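Local coordinates for sorbitol dehydrogenase (Gluconobacter oxydans, PDB 5ITG), which probably oxidises D-sorbitol to L-sorbose, passing hydride to NADP, at residues A[41-46]-A[96-101]; A[319-324]-A[359-364]; A[376-381]-A[427-432]; A[392-397]-A[456-461]. All coordinates share one frame; numbering follows the deposited sequence.

Contact 1: A[41-46]-A[96-101]; sequences EAFYVE and RVMGAL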
loop_
_atom_site.group_PDB
_atom_site.type_symbol
_atom_site.label_atom_id
_atom_site.label_comp_id
_atom_site.label_asym_id
_atom_site.label_seq_id
_atom_site.Cartn_x
_atom_site.Cartn_y
_atom_site.Cartn_z
ATOM N N GLU A 41 0.583 0.661 -10.813
ATOM C CA GLU A 41 1.693 0.418 -11.736
ATOM C C GLU A 41 1.249 0.450 -13.205
ATOM O O GLU A 41 1.844 1.145 -14.032
ATOM C CB GLU A 41 2.357 -0.929 -11.446
ATOM C CG GLU A 41 3.653 -1.130 -12.237
ATOM C CD GLU A 41 4.233 -2.521 -12.092
ATOM O OE1 GLU A 41 4.131 -3.093 -10.986
ATOM O OE2 GLU A 41 4.810 -3.038 -13.078
ATOM N N ALA A 42 0.209 -0.304 -13.534
ATOM C CA ALA A 42 -0.284 -0.342 -14.907
ATOM C C ALA A 42 -0.751 1.042 -15.342
ATOM O O ALA A 42 -0.632 1.419 -16.512
ATOM C CB ALA A 42 -1.433 -1.349 -15.025
ATOM N N PHE A 43 -1.277 1.796 -14.381
ATOM C CA PHE A 43 -1.785 3.152 -14.609
ATOM C C PHE A 43 -0.684 4.109 -15.049
ATOM O O PHE A 43 -0.858 4.866 -16.010
ATOM C CB PHE A 43 -2.436 3.672 -13.319
ATOM C CG PHE A 43 -2.991 5.061 -13.425
ATOM C CD1 PHE A 43 -4.189 5.298 -14.093
ATOM C CD2 PHE A 43 -2.328 6.132 -12.836
ATOM C CE1 PHE A 43 -4.727 6.585 -14.170
ATOM C CE2 PHE A 43 -2.853 7.424 -12.904
ATOM C CZ PHE A 43 -4.058 7.651 -13.573
ATOM N N TYR A 44 0.447 4.087 -14.348
ATOM C CA TYR A 44 1.563 4.968 -14.703
ATOM C C TYR A 44 2.192 4.576 -16.039
ATOM O O TYR A 44 2.523 5.441 -16.857
ATOM C CB TYR A 44 2.629 4.959 -13.599
ATOM C CG TYR A 44 2.234 5.748 -12.368
ATOM C CD1 TYR A 44 2.317 7.142 -12.351
ATOM C CD2 TYR A 44 1.765 5.100 -11.223
ATOM C CE1 TYR A 44 1.944 7.878 -11.220
ATOM C CE2 TYR A 44 1.386 5.823 -10.086
ATOM C CZ TYR A 44 1.477 7.207 -10.090
ATOM O OH TYR A 44 1.095 7.914 -8.971
ATOM N N VAL A 45 2.351 3.275 -16.265
ATOM C CA VAL A 45 2.934 2.809 -17.512
ATOM C C VAL A 45 2.058 3.224 -18.693
ATOM O O VAL A 45 2.563 3.625 -19.749
ATOM C CB VAL A 45 3.113 1.273 -17.494
ATOM C CG1 VAL A 45 3.480 0.765 -18.884
ATOM C CG2 VAL A 45 4.211 0.904 -16.498
ATOM N N GLU A 46 0.746 3.142 -18.502
ATOM C CA GLU A 46 -0.218 3.506 -19.534
ATOM C C GLU A 46 0.028 4.925 -20.048
ATOM O O GLU A 46 -0.224 5.224 -21.218
ATOM C CB GLU A 46 -1.640 3.414 -18.969
ATOM C CG GLU A 46 -2.742 3.737 -19.966
ATOM C CD GLU A 46 -3.120 2.542 -20.816
ATOM O OE1 GLU A 46 -2.268 1.648 -20.995
ATOM O OE2 GLU A 46 -4.265 2.500 -21.312
ATOM N N ARG A 96 -11.736 4.839 -18.060
ATOM C CA ARG A 96 -10.864 4.608 -19.202
ATOM C C ARG A 96 -10.575 3.124 -19.382
ATOM O O ARG A 96 -10.628 2.347 -18.426
ATOM C CB ARG A 96 -9.547 5.366 -19.013
ATOM C CG ARG A 96 -8.733 4.909 -17.804
ATOM C CD ARG A 96 -7.538 5.817 -17.586
ATOM N NE ARG A 96 -6.715 5.903 -18.788
ATOM C CZ ARG A 96 -5.817 6.854 -19.017
ATOM N NH1 ARG A 96 -5.619 7.814 -18.122
ATOM N NH2 ARG A 96 -5.115 6.846 -20.142
ATOM N N VAL A 97 -10.285 2.734 -20.619
ATOM C CA VAL A 97 -9.960 1.351 -20.929
ATOM C C VAL A 97 -8.440 1.286 -20.990
ATOM O O VAL A 97 -7.809 1.960 -21.802
ATOM C CB VAL A 97 -10.572 0.920 -22.284
ATOM C CG1 VAL A 97 -10.185 -0.516 -22.607
ATOM C CG2 VAL A 97 -12.081 1.054 -22.225
HETATM N N MSE A 98 -7.865 0.478 -20.109
HETATM C CA MSE A 98 -6.423 0.316 -19.992
HETATM C C MSE A 98 -5.853 -0.727 -20.951
HETATM O O MSE A 98 -6.378 -1.831 -21.048
HETATM C CB MSE A 98 -6.093 -0.094 -18.557
HETATM C CG MSE A 98 -6.640 0.850 -17.499
HETATM SE SE MSE A 98 -5.443 2.318 -17.201
HETATM C CE MSE A 98 -4.073 1.325 -16.262
ATOM N N GLY A 99 -4.763 -0.385 -21.633
ATOM C CA GLY A 99 -4.163 -1.323 -22.566
ATOM C C GLY A 99 -2.739 -1.779 -22.276
ATOM O O GLY A 99 -2.198 -2.607 -23.010
ATOM N N ALA A 100 -2.135 -1.272 -21.202
ATOM C CA ALA A 100 -0.756 -1.624 -20.853
ATOM C C ALA A 100 -0.469 -3.117 -20.640
ATOM O O ALA A 100 0.629 -3.587 -20.945
ATOM C CB ALA A 100 -0.315 -0.834 -19.618
ATOM N N LEU A 101 -1.443 -3.849 -20.109
ATOM C CA LEU A 101 -1.293 -5.283 -19.851
ATOM C C LEU A 101 -1.601 -6.023 -21.146
ATOM O O LEU A 101 -2.765 -6.158 -21.518
ATOM C CB LEU A 101 -2.268 -5.716 -18.754
ATOM C CG LEU A 101 -2.221 -7.155 -18.242
ATOM C CD1 LEU A 101 -0.860 -7.450 -17.625
ATOM C CD2 LEU A 101 -3.321 -7.347 -17.217
HETATM O O HOH W 1 -6.139 4.332 -20.953
#

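Contact 2: A[319-324]-A[359-364]; sequences DAIEDS and SRFSNK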
loop_
_atom_site.group_PDB
_atom_site.type_symbol
_atom_site.label_atom_id
_atom_site.label_comp_id
_atom_site.label_asym_id
_atom_site.label_seq_id
_atom_site.Cartn_x
_atom_site.Cartn_y
_atom_site.Cartn_z
ATOM N N ASP A 319 -17.575 10.293 7.623
ATOM C CA ASP A 319 -18.519 10.938 8.540
ATOM C C ASP A 319 -17.701 11.723 9.569
ATOM O O ASP A 319 -18.061 12.837 9.965
ATOM C CB ASP A 319 -19.359 9.916 9.314
ATOM C CG ASP A 319 -20.103 8.948 8.416
ATOM O OD1 ASP A 319 -20.807 9.395 7.490
ATOM O OD2 ASP A 319 -19.985 7.726 8.659
ATOM N N ALA A 320 -16.600 11.126 10.014
ATOM C CA ALA A 320 -15.744 11.764 11.006
ATOM C C ALA A 320 -15.017 12.990 10.470
ATOM O O ALA A 320 -14.901 14.001 11.166
ATOM C CB ALA A 320 -14.732 10.758 11.552
ATOM N N ILE A 321 -14.541 12.914 9.230
ATOM C CA ILE A 321 -13.803 14.029 8.649
ATOM C C ILE A 321 -14.705 15.245 8.410
ATOM O O ILE A 321 -14.215 16.363 8.258
ATOM C CB ILE A 321 -13.098 13.605 7.330
ATOM C CG1 ILE A 321 -12.056 14.652 6.934
ATOM C CG2 ILE A 321 -14.121 13.401 6.213
ATOM C CD1 ILE A 321 -10.825 14.672 7.839
ATOM N N GLU A 322 -16.016 15.017 8.396
ATOM C CA GLU A 322 -16.995 16.085 8.197
ATOM C C GLU A 322 -17.334 16.773 9.517
ATOM O O GLU A 322 -17.991 17.815 9.537
ATOM C CB GLU A 322 -18.274 15.524 7.563
ATOM C CG GLU A 322 -18.162 15.301 6.052
ATOM C CD GLU A 322 -19.257 14.394 5.506
ATOM O OE1 GLU A 322 -20.432 14.570 5.895
ATOM O OE2 GLU A 322 -18.941 13.505 4.682
ATOM N N ASP A 323 -16.897 16.181 10.622
ATOM C CA ASP A 323 -17.141 16.775 11.931
ATOM C C ASP A 323 -16.199 17.977 12.056
ATOM O O ASP A 323 -14.978 17.827 12.001
ATOM C CB ASP A 323 -16.853 15.745 13.034
ATOM C CG ASP A 323 -17.214 16.250 14.413
ATOM O OD1 ASP A 323 -16.531 17.170 14.905
ATOM O OD2 ASP A 323 -18.189 15.731 15.006
ATOM N N SER A 324 -16.774 19.164 12.229
ATOM C CA SER A 324 -15.994 20.394 12.324
ATOM C C SER A 324 -14.896 20.372 13.385
ATOM O O SER A 324 -13.777 20.832 13.134
ATOM C CB SER A 324 -16.922 21.590 12.578
ATOM O OG SER A 324 -16.177 22.796 12.597
ATOM N N SER A 359 -8.538 15.871 1.997
ATOM C CA SER A 359 -9.399 15.635 0.841
ATOM C C SER A 359 -9.690 14.155 0.614
ATOM O O SER A 359 -10.827 13.768 0.327
ATOM C CB SER A 359 -8.755 16.229 -0.415
ATOM O OG SER A 359 -9.536 15.931 -1.564
ATOM N N ARG A 360 -8.661 13.324 0.743
ATOM C CA ARG A 360 -8.818 11.895 0.542
ATOM C C ARG A 360 -9.759 11.278 1.557
ATOM O O ARG A 360 -10.600 10.447 1.200
ATOM C CB ARG A 360 -7.454 11.208 0.591
ATOM C CG ARG A 360 -6.564 11.600 -0.577
ATOM C CD ARG A 360 -5.186 10.980 -0.466
ATOM N NE ARG A 360 -5.211 9.524 -0.605
ATOM C CZ ARG A 360 -4.199 8.734 -0.250
ATOM N NH1 ARG A 360 -3.096 9.264 0.267
ATOM N NH2 ARG A 360 -4.285 7.418 -0.414
ATOM N N PHE A 361 -9.626 11.684 2.818
ATOM C CA PHE A 361 -10.484 11.161 3.875
ATOM C C PHE A 361 -11.946 11.546 3.613
ATOM O O PHE A 361 -12.860 10.885 4.099
ATOM C CB PHE A 361 -10.051 11.696 5.256
ATOM C CG PHE A 361 -8.719 11.157 5.751
ATOM C CD1 PHE A 361 -8.079 10.100 5.105
ATOM C CD2 PHE A 361 -8.120 11.705 6.886
ATOM C CE1 PHE A 361 -6.857 9.593 5.587
ATOM C CE2 PHE A 361 -6.899 11.209 7.377
ATOM C CZ PHE A 361 -6.270 10.151 6.727
ATOM N N SER A 362 -12.163 12.616 2.850
ATOM C CA SER A 362 -13.523 13.057 2.526
ATOM C C SER A 362 -14.119 12.335 1.308
ATOM O O SER A 362 -15.275 12.582 0.949
ATOM C CB SER A 362 -13.547 14.560 2.250
ATOM O OG SER A 362 -13.058 14.835 0.942
ATOM N N ASN A 363 -13.346 11.452 0.672
ATOM C CA ASN A 363 -13.836 10.721 -0.507
ATOM C C ASN A 363 -14.845 9.678 -0.036
ATOM O O ASN A 363 -14.463 8.615 0.441
ATOM C CB ASN A 363 -12.673 10.023 -1.237
ATOM C CG ASN A 363 -13.038 9.591 -2.656
ATOM O OD1 ASN A 363 -14.167 9.168 -2.920
ATOM N ND2 ASN A 363 -12.075 9.686 -3.575
ATOM N N LYS A 364 -16.134 9.975 -0.166
ATOM C CA LYS A 364 -17.158 9.042 0.288
ATOM C C LYS A 364 -17.086 7.649 -0.349
ATOM O O LYS A 364 -17.320 6.640 0.324
ATOM C CB LYS A 364 -18.556 9.655 0.098
ATOM C CG LYS A 364 -18.750 10.948 0.886
ATOM C CD LYS A 364 -20.204 11.416 0.890
ATOM C CE LYS A 364 -21.078 10.568 1.815
ATOM N NZ LYS A 364 -20.799 10.813 3.264
HETATM O O HOH W 2 -16.856 13.772 3.112
#

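Contact 3: A[376-381]-A[427-432]; sequences DGCSKV and EPTYGD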
loop_
_atom_site.group_PDB
_atom_site.type_symbol
_atom_site.label_atom_id
_atom_site.label_comp_id
_atom_site.label_asym_id
_atom_site.label_seq_id
_atom_site.Cartn_x
_atom_site.Cartn_y
_atom_site.Cartn_z
ATOM N N ASP A 376 -5.746 -2.928 15.701
ATOM C CA ASP A 376 -4.311 -3.053 15.949
ATOM C C ASP A 376 -3.793 -1.650 16.260
ATOM O O ASP A 376 -2.671 -1.291 15.905
ATOM C CB ASP A 376 -3.589 -3.632 14.721
ATOM C CG ASP A 376 -2.181 -4.121 15.043
ATOM O OD1 ASP A 376 -1.818 -4.180 16.239
ATOM O OD2 ASP A 376 -1.438 -4.457 14.098
ATOM N N GLY A 377 -4.636 -0.866 16.930
ATOM C CA GLY A 377 -4.283 0.494 17.289
ATOM C C GLY A 377 -2.950 0.619 18.003
ATOM O O GLY A 377 -2.274 1.641 17.895
ATOM N N CYS A 378 -2.563 -0.421 18.734
ATOM C CA CYS A 378 -1.295 -0.403 19.458
ATOM C C CYS A 378 -0.107 -0.299 18.504
ATOM O O CYS A 378 0.778 0.548 18.683
ATOM C CB CYS A 378 -1.146 -1.667 20.306
ATOM S SG CYS A 378 0.461 -1.791 21.129
ATOM N N SER A 379 -0.084 -1.173 17.503
ATOM C CA SER A 379 0.989 -1.185 16.516
ATOM C C SER A 379 0.972 0.096 15.689
ATOM O O SER A 379 2.023 0.595 15.272
ATOM C CB SER A 379 0.844 -2.386 15.576
ATOM O OG SER A 379 0.833 -3.605 16.299
ATOM N N LYS A 380 -0.222 0.623 15.448
ATOM C CA LYS A 380 -0.348 1.840 14.657
ATOM C C LYS A 380 0.184 3.036 15.429
ATOM O O LYS A 380 0.884 3.875 14.871
ATOM C CB LYS A 380 -1.805 2.039 14.224
ATOM C CG LYS A 380 -2.199 1.073 13.110
ATOM C CD LYS A 380 -3.668 1.120 12.732
ATOM C CE LYS A 380 -3.943 0.132 11.597
ATOM N NZ LYS A 380 -5.392 -0.103 11.378
ATOM N N VAL A 381 -0.128 3.101 16.717
ATOM C CA VAL A 381 0.363 4.183 17.555
ATOM C C VAL A 381 1.890 4.098 17.609
ATOM O O VAL A 381 2.582 5.101 17.459
ATOM C CB VAL A 381 -0.216 4.084 18.981
ATOM C CG1 VAL A 381 0.533 5.006 19.920
ATOM C CG2 VAL A 381 -1.703 4.446 18.955
ATOM N N GLU A 427 -7.249 -5.682 18.924
ATOM C CA GLU A 427 -5.863 -5.427 19.298
ATOM C C GLU A 427 -5.210 -6.799 19.437
ATOM O O GLU A 427 -5.109 -7.347 20.533
ATOM C CB GLU A 427 -5.786 -4.663 20.622
ATOM C CG GLU A 427 -6.290 -3.226 20.542
ATOM C CD GLU A 427 -5.271 -2.267 19.945
ATOM O OE1 GLU A 427 -4.252 -2.733 19.390
ATOM O OE2 GLU A 427 -5.494 -1.041 20.034
ATOM N N PRO A 428 -4.766 -7.372 18.315
ATOM C CA PRO A 428 -4.122 -8.689 18.277
ATOM C C PRO A 428 -2.981 -8.897 19.272
ATOM O O PRO A 428 -2.851 -9.974 19.848
ATOM C CB PRO A 428 -3.648 -8.793 16.830
ATOM C CG PRO A 428 -4.694 -8.033 16.086
ATOM C CD PRO A 428 -4.865 -6.805 16.958
ATOM N N THR A 429 -2.165 -7.868 19.483
ATOM C CA THR A 429 -1.021 -7.979 20.385
ATOM C C THR A 429 -1.380 -7.898 21.864
ATOM O O THR A 429 -0.532 -8.132 22.723
ATOM C CB THR A 429 0.027 -6.884 20.091
ATOM O OG1 THR A 429 -0.533 -5.596 20.376
ATOM C CG2 THR A 429 0.457 -6.935 18.634
ATOM N N TYR A 430 -2.627 -7.559 22.162
ATOM C CA TYR A 430 -3.066 -7.454 23.549
ATOM C C TYR A 430 -3.578 -8.786 24.079
ATOM O O TYR A 430 -4.235 -9.541 23.359
ATOM C CB TYR A 430 -4.180 -6.407 23.691
ATOM C CG TYR A 430 -3.721 -4.965 23.647
ATOM C CD1 TYR A 430 -2.394 -4.633 23.365
ATOM C CD2 TYR A 430 -4.624 -3.926 23.880
ATOM C CE1 TYR A 430 -1.981 -3.297 23.315
ATOM C CE2 TYR A 430 -4.223 -2.596 23.831
ATOM C CZ TYR A 430 -2.900 -2.287 23.546
ATOM O OH TYR A 430 -2.508 -0.968 23.474
ATOM N N GLY A 431 -3.264 -9.059 25.342
ATOM C CA GLY A 431 -3.715 -10.279 25.987
ATOM C C GLY A 431 -4.652 -9.894 27.117
ATOM O O GLY A 431 -5.181 -8.779 27.127
ATOM N N ASP A 432 -4.858 -10.798 28.072
ATOM C CA ASP A 432 -5.743 -10.519 29.200
ATOM C C ASP A 432 -5.197 -9.385 30.052
ATOM O O ASP A 432 -5.945 -8.513 30.500
ATOM C CB ASP A 432 -5.913 -11.766 30.077
ATOM C CG ASP A 432 -6.541 -12.924 29.331
ATOM O OD1 ASP A 432 -7.556 -12.704 28.636
ATOM O OD2 ASP A 432 -6.025 -14.058 29.450
HETATM O O HOH W 3 -2.748 -4.891 19.058
#

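Contact 4: A[392-397]-A[456-461]; sequences AIEDKR and RDLDTS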
loop_
_atom_site.group_PDB
_atom_site.type_symbol
_atom_site.label_atom_id
_atom_site.label_comp_id
_atom_site.label_asym_id
_atom_site.label_seq_id
_atom_site.Cartn_x
_atom_site.Cartn_y
_atom_site.Cartn_z
ATOM N N ALA A 392 8.402 16.178 20.303
ATOM C CA ALA A 392 7.713 17.146 21.152
ATOM C C ALA A 392 8.321 17.157 22.543
ATOM O O ALA A 392 8.519 18.219 23.126
ATOM C CB ALA A 392 6.233 16.816 21.241
ATOM N N ILE A 393 8.614 15.972 23.072
ATOM C CA ILE A 393 9.218 15.857 24.404
ATOM C C ILE A 393 10.668 16.333 24.395
ATOM O O ILE A 393 11.093 17.067 25.281
ATOM C CB ILE A 393 9.211 14.394 24.913
ATOM C CG1 ILE A 393 7.774 13.892 25.069
ATOM C CG2 ILE A 393 9.979 14.303 26.231
ATOM C CD1 ILE A 393 7.675 12.465 25.587
ATOM N N GLU A 394 11.422 15.901 23.390
ATOM C CA GLU A 394 12.830 16.269 23.270
ATOM C C GLU A 394 13.032 17.770 23.080
ATOM O O GLU A 394 13.899 18.372 23.717
ATOM C CB GLU A 394 13.474 15.520 22.100
ATOM C CG GLU A 394 13.515 14.004 22.264
ATOM C CD GLU A 394 13.875 13.285 20.972
ATOM O OE1 GLU A 394 13.788 13.917 19.891
ATOM O OE2 GLU A 394 14.227 12.083 21.034
ATOM N N ASP A 395 12.232 18.376 22.209
ATOM C CA ASP A 395 12.359 19.807 21.946
ATOM C C ASP A 395 11.505 20.676 22.858
ATOM O O ASP A 395 11.415 21.888 22.662
ATOM C CB ASP A 395 12.021 20.110 20.485
ATOM C CG ASP A 395 12.917 19.365 19.521
ATOM O OD1 ASP A 395 14.101 19.152 19.858
ATOM O OD2 ASP A 395 12.438 19.000 18.424
ATOM N N LYS A 396 10.876 20.055 23.847
ATOM C CA LYS A 396 10.042 20.774 24.805
ATOM C C LYS A 396 8.955 21.611 24.137
ATOM O O LYS A 396 8.817 22.808 24.403
ATOM C CB LYS A 396 10.936 21.656 25.686
ATOM C CG LYS A 396 12.029 20.851 26.402
ATOM C CD LYS A 396 13.088 21.728 27.063
ATOM C CE LYS A 396 14.116 20.867 27.796
ATOM N NZ LYS A 396 15.249 21.653 28.370
ATOM N N ARG A 397 8.174 20.973 23.271
ATOM C CA ARG A 397 7.097 21.657 22.564
ATOM C C ARG A 397 5.746 21.323 23.199
ATOM O O ARG A 397 5.656 20.408 24.010
ATOM C CB ARG A 397 7.128 21.253 21.090
ATOM C CG ARG A 397 8.320 21.841 20.342
ATOM C CD ARG A 397 8.728 20.993 19.157
ATOM N NE ARG A 397 7.611 20.702 18.267
ATOM C CZ ARG A 397 6.918 21.622 17.605
ATOM N NH1 ARG A 397 7.221 22.909 17.731
ATOM N NH2 ARG A 397 5.928 21.252 16.806
ATOM N N ARG A 456 8.818 5.792 25.981
ATOM C CA ARG A 456 8.881 5.579 27.423
ATOM C C ARG A 456 10.250 5.856 28.055
ATOM O O ARG A 456 10.332 6.128 29.250
ATOM C CB ARG A 456 8.424 4.154 27.748
ATOM C CG ARG A 456 7.870 3.993 29.153
ATOM C CD ARG A 456 7.391 2.573 29.407
ATOM N NE ARG A 456 6.188 2.222 28.652
ATOM C CZ ARG A 456 4.979 2.736 28.873
ATOM N NH1 ARG A 456 4.799 3.637 29.827
ATOM N NH2 ARG A 456 3.943 2.332 28.150
ATOM N N ASP A 457 11.320 5.807 27.264
ATOM C CA ASP A 457 12.656 6.060 27.800
ATOM C C ASP A 457 12.862 7.529 28.172
ATOM O O ASP A 457 13.707 7.860 29.005
ATOM C CB ASP A 457 13.732 5.613 26.803
ATOM C CG ASP A 457 13.543 6.215 25.424
ATOM O OD1 ASP A 457 12.496 5.953 24.797
ATOM O OD2 ASP A 457 14.447 6.945 24.968
ATOM N N LEU A 458 12.078 8.405 27.553
ATOM C CA LEU A 458 12.156 9.836 27.820
ATOM C C LEU A 458 11.359 10.180 29.078
ATOM O O LEU A 458 10.682 9.326 29.651
ATOM C CB LEU A 458 11.582 10.613 26.632
ATOM C CG LEU A 458 12.265 10.353 25.288
ATOM C CD1 LEU A 458 11.456 10.992 24.169
ATOM C CD2 LEU A 458 13.684 10.906 25.324
ATOM N N ASP A 459 11.443 11.433 29.511
ATOM C CA ASP A 459 10.694 11.865 30.684
ATOM C C ASP A 459 9.264 12.178 30.258
ATOM O O ASP A 459 8.966 13.282 29.817
ATOM C CB ASP A 459 11.334 13.101 31.316
ATOM C CG ASP A 459 10.442 13.738 32.373
ATOM O OD1 ASP A 459 9.816 12.992 33.157
ATOM O OD2 ASP A 459 10.375 14.985 32.417
ATOM N N THR A 460 8.389 11.191 30.402
ATOM C CA THR A 460 6.988 11.322 30.020
ATOM C C THR A 460 6.088 11.870 31.130
ATOM O O THR A 460 4.861 11.787 31.039
ATOM C CB THR A 460 6.431 9.953 29.582
ATOM O OG1 THR A 460 6.383 9.075 30.713
ATOM C CG2 THR A 460 7.336 9.325 28.519
ATOM N N SER A 461 6.695 12.431 32.173
ATOM C CA SER A 461 5.940 12.978 33.300
ATOM C C SER A 461 4.858 13.986 32.914
ATOM O O SER A 461 3.686 13.813 33.259
ATOM C CB SER A 461 6.897 13.637 34.299
ATOM O OG SER A 461 7.838 12.695 34.781
#

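Contact 1: A[41-46]-A[96-101]
Glu46, on helix 41-46, reaches across to the backbone of Gly99 and takes its N-H with the carboxylate. CG is anti to the backbone N, and the bend at chi2 (84°) turns CD toward Gly99. The stronger bond runs from Gly99 N to OE2, 2.9 Å with an N-H...O angle of 158°, on the syn side and 26° out of the carboxylate plane; the one from Gly99 N to OE1 is weak. OE2 also accepts from a water, 2.6 Å away, which donates to Val97 O and accepts from Arg96 NE, in the plane of the guanidinium and at its edge. OE1 has a further partner in the hydroxyl of Tyr19.

Selenomethionine Met98 packs beside it; its chain, bent at chi2 and chi3, brings CE against the helix, 3.4 Å from Phe43 CA and 4.0 Å from Ala42 CB, while SE passes Glu46 CG at 4.1 Å. Ala100 turns its CB to the helix, 3.4 Å from Glu46 OE1 and 4.2 Å from Val45 CG1. An alanine at Glu46 would probably leave the Gly99 N-H without its acceptor and the water without one of its two, and open a gap beside Met98 SE.

Helix and strand lie within the Rossmann domain, their axes roughly perpendicular. A buried carboxylate held by the Gly99 N-H, the Tyr19 hydroxyl and a water, with the Arg96 guanidinium nearby, is likely to stay ionised.

Contact 2: A[319-324]-A[359-364]
Ile321 and Ser362 are the closest backbone neighbours, their CA atoms 6.2 Å apart, where the type I turn Ala320-Asp323 that follows on from helix 317-320 meets the chain leaving helix 350-361. No direct hydrogen bond joins the two segments.

Ile321 carries the apolar half. Its CG1 is anti to the backbone N (chi1 -165°) and packs 3.9 Å from Phe361 CB, the two side chains crossing at about a right angle. CD1 continues to the edge of the Phe361 ring, near its plane, 4.1 Å from CD2. The other branch, CG2, rests on the backbone, 3.5 Å from Phe361 O and 3.8 Å from Ser362 CA. Leu305 of helix 288-312 and Leu327 and Leu330 of helix 324-338 also pack on Ile321, and His302 stacks on the Phe361 ring.

The polar half lies nearer solvent. Lys364, bent at chi3 and chi4, brings NZ to 3.6 Å from Glu322 OE2 in a salt bridge, while its stronger partner is Asp318, the residue before Asp319. Asp319 OD1 is farther off, and these acids together would probably keep the lysine charged. A water donates to Glu322 OE2 and to Ser362 O, 2.9 Å away, so the glutamate is tied to both the lysine and the opposite backbone. Ser362 OG in turn donates to Ser359 O, 2.5 Å away, closing back on the last turn of its helix.

With an isoleucine packed between helices and an ion pair and a water at the rim, a turn following one helix packs on the chain leaving another, in the helical C-terminal domain of the mannitol dehydrogenase family.

Contact 3: A[376-381]-A[427-432]
Hydrogen bonding at this contact centres on Glu427, whose carboxylate sits over the first turn of helix 377-394. OE1 accepts from Cys378 N at 2.9 Å and 165°, through its syn lone pair, and also takes a water at 2.7 Å. That water donates to Asp376 OD1 too and accepts from Thr429 N, bridging two acidic side chains whose OD1 and OE1 atoms stand 4.2 Å apart. Ser379 OG donates to Asp376 OD1 at 2.7 Å, holding the N-cap aspartate over the turn. Outside the segments, Tyr409 OH bonds to both Glu427 OE2 and the Tyr430 hydroxyl.

Apolar and ring contacts lie beside these bonds. With SG anti to the backbone N (chi1 175°), Cys378 meets the Tyr430 ring obliquely: CB lies 3.5 Å from CE1, and SG makes a sulfur-aromatic contact, 4.9 Å from the ring centroid. Glu427 CD lies 4.0 Å above a face of the same ring, offset toward the rim. Pro428 CD touches Asp376 CA at 3.9 Å.

An alanine at Glu427 would probably leave Cys378 N without its acceptor and the bridging water less firmly held.

The negative charge at the helix start would probably be eased by the helix dipole. A carboxylate from a type I turn, Glu427-Tyr430, accepting a first-turn N-H of helix 377-394, whose N-cap is Asp376, ties a distant loop to the helix start within the C-terminal domain.

Contact 4: A[392-397]-A[456-461]
Ile393 and Leu458 make the close-packed part of this contact, crossing obliquely where the last turn of helix 377-394 faces the loop before helix 461-477. Ile393 CG2, anti to the backbone N, presses against Leu458 CB at 4.0 Å and against the backbone at Asp459 O, 3.9 Å away. Leu458 answers with CD1, which lies 4.1 Å from Ile393 CB. At the far end of the isoleucine, CD1 reaches Thr460 CG2 at 4.3 Å, a looser touch; the Thr460 hydroxyl bonds to Asp464 in the helix that follows.

The helix stops directly after this patch in a Schellman motif. Arg397 N bonds to Ala392 O at 2.8 Å, Lys396 N bonds weakly to Ile393 O, and Lys396, with positive phi (55°), is the C-prime residue that turns the chain away. Ile393 thus sits in the last turn of the helix, within the helical C-terminal domain.

Toward solvent the fit thins out. Glu394 brings only its aliphatic part, CG lying 4.1 Å from Leu458 CD1, and its chain runs on extended to a carboxylate whose pairing with Arg390 is long and weak. Arg390 has a firmer mate in Asp457, a salt bridge from the helix to the loop. On the other flank Asp459 turns back on its own segment, OD1 accepting from Ser461 OG at 2.6 Å through its syn lone pair.

Overall arrangement
From the N terminus, contact 1 comes first: it closes a loop of 49 residues inside the Rossmann domain, joining helix 41-46 to strand 93-106 of the large sheet. The other three lie in the C-terminal helical domain. Contact 2 closes the shortest loop, 34 residues, between helices 317-320 and 350-361, and is complete before contact 3 begins. Contacts 3 and 4 close loops of 45 and 58 residues that overlap, since the contacts cross, and both use helix 377-394: 376-381 at its start, 392-397 at its end, each met by a later loop. Their centres lie about 23 Å apart, whereas those of contacts 1 and 4 lie about 48 Å apart, on opposite sides of the chain's centre.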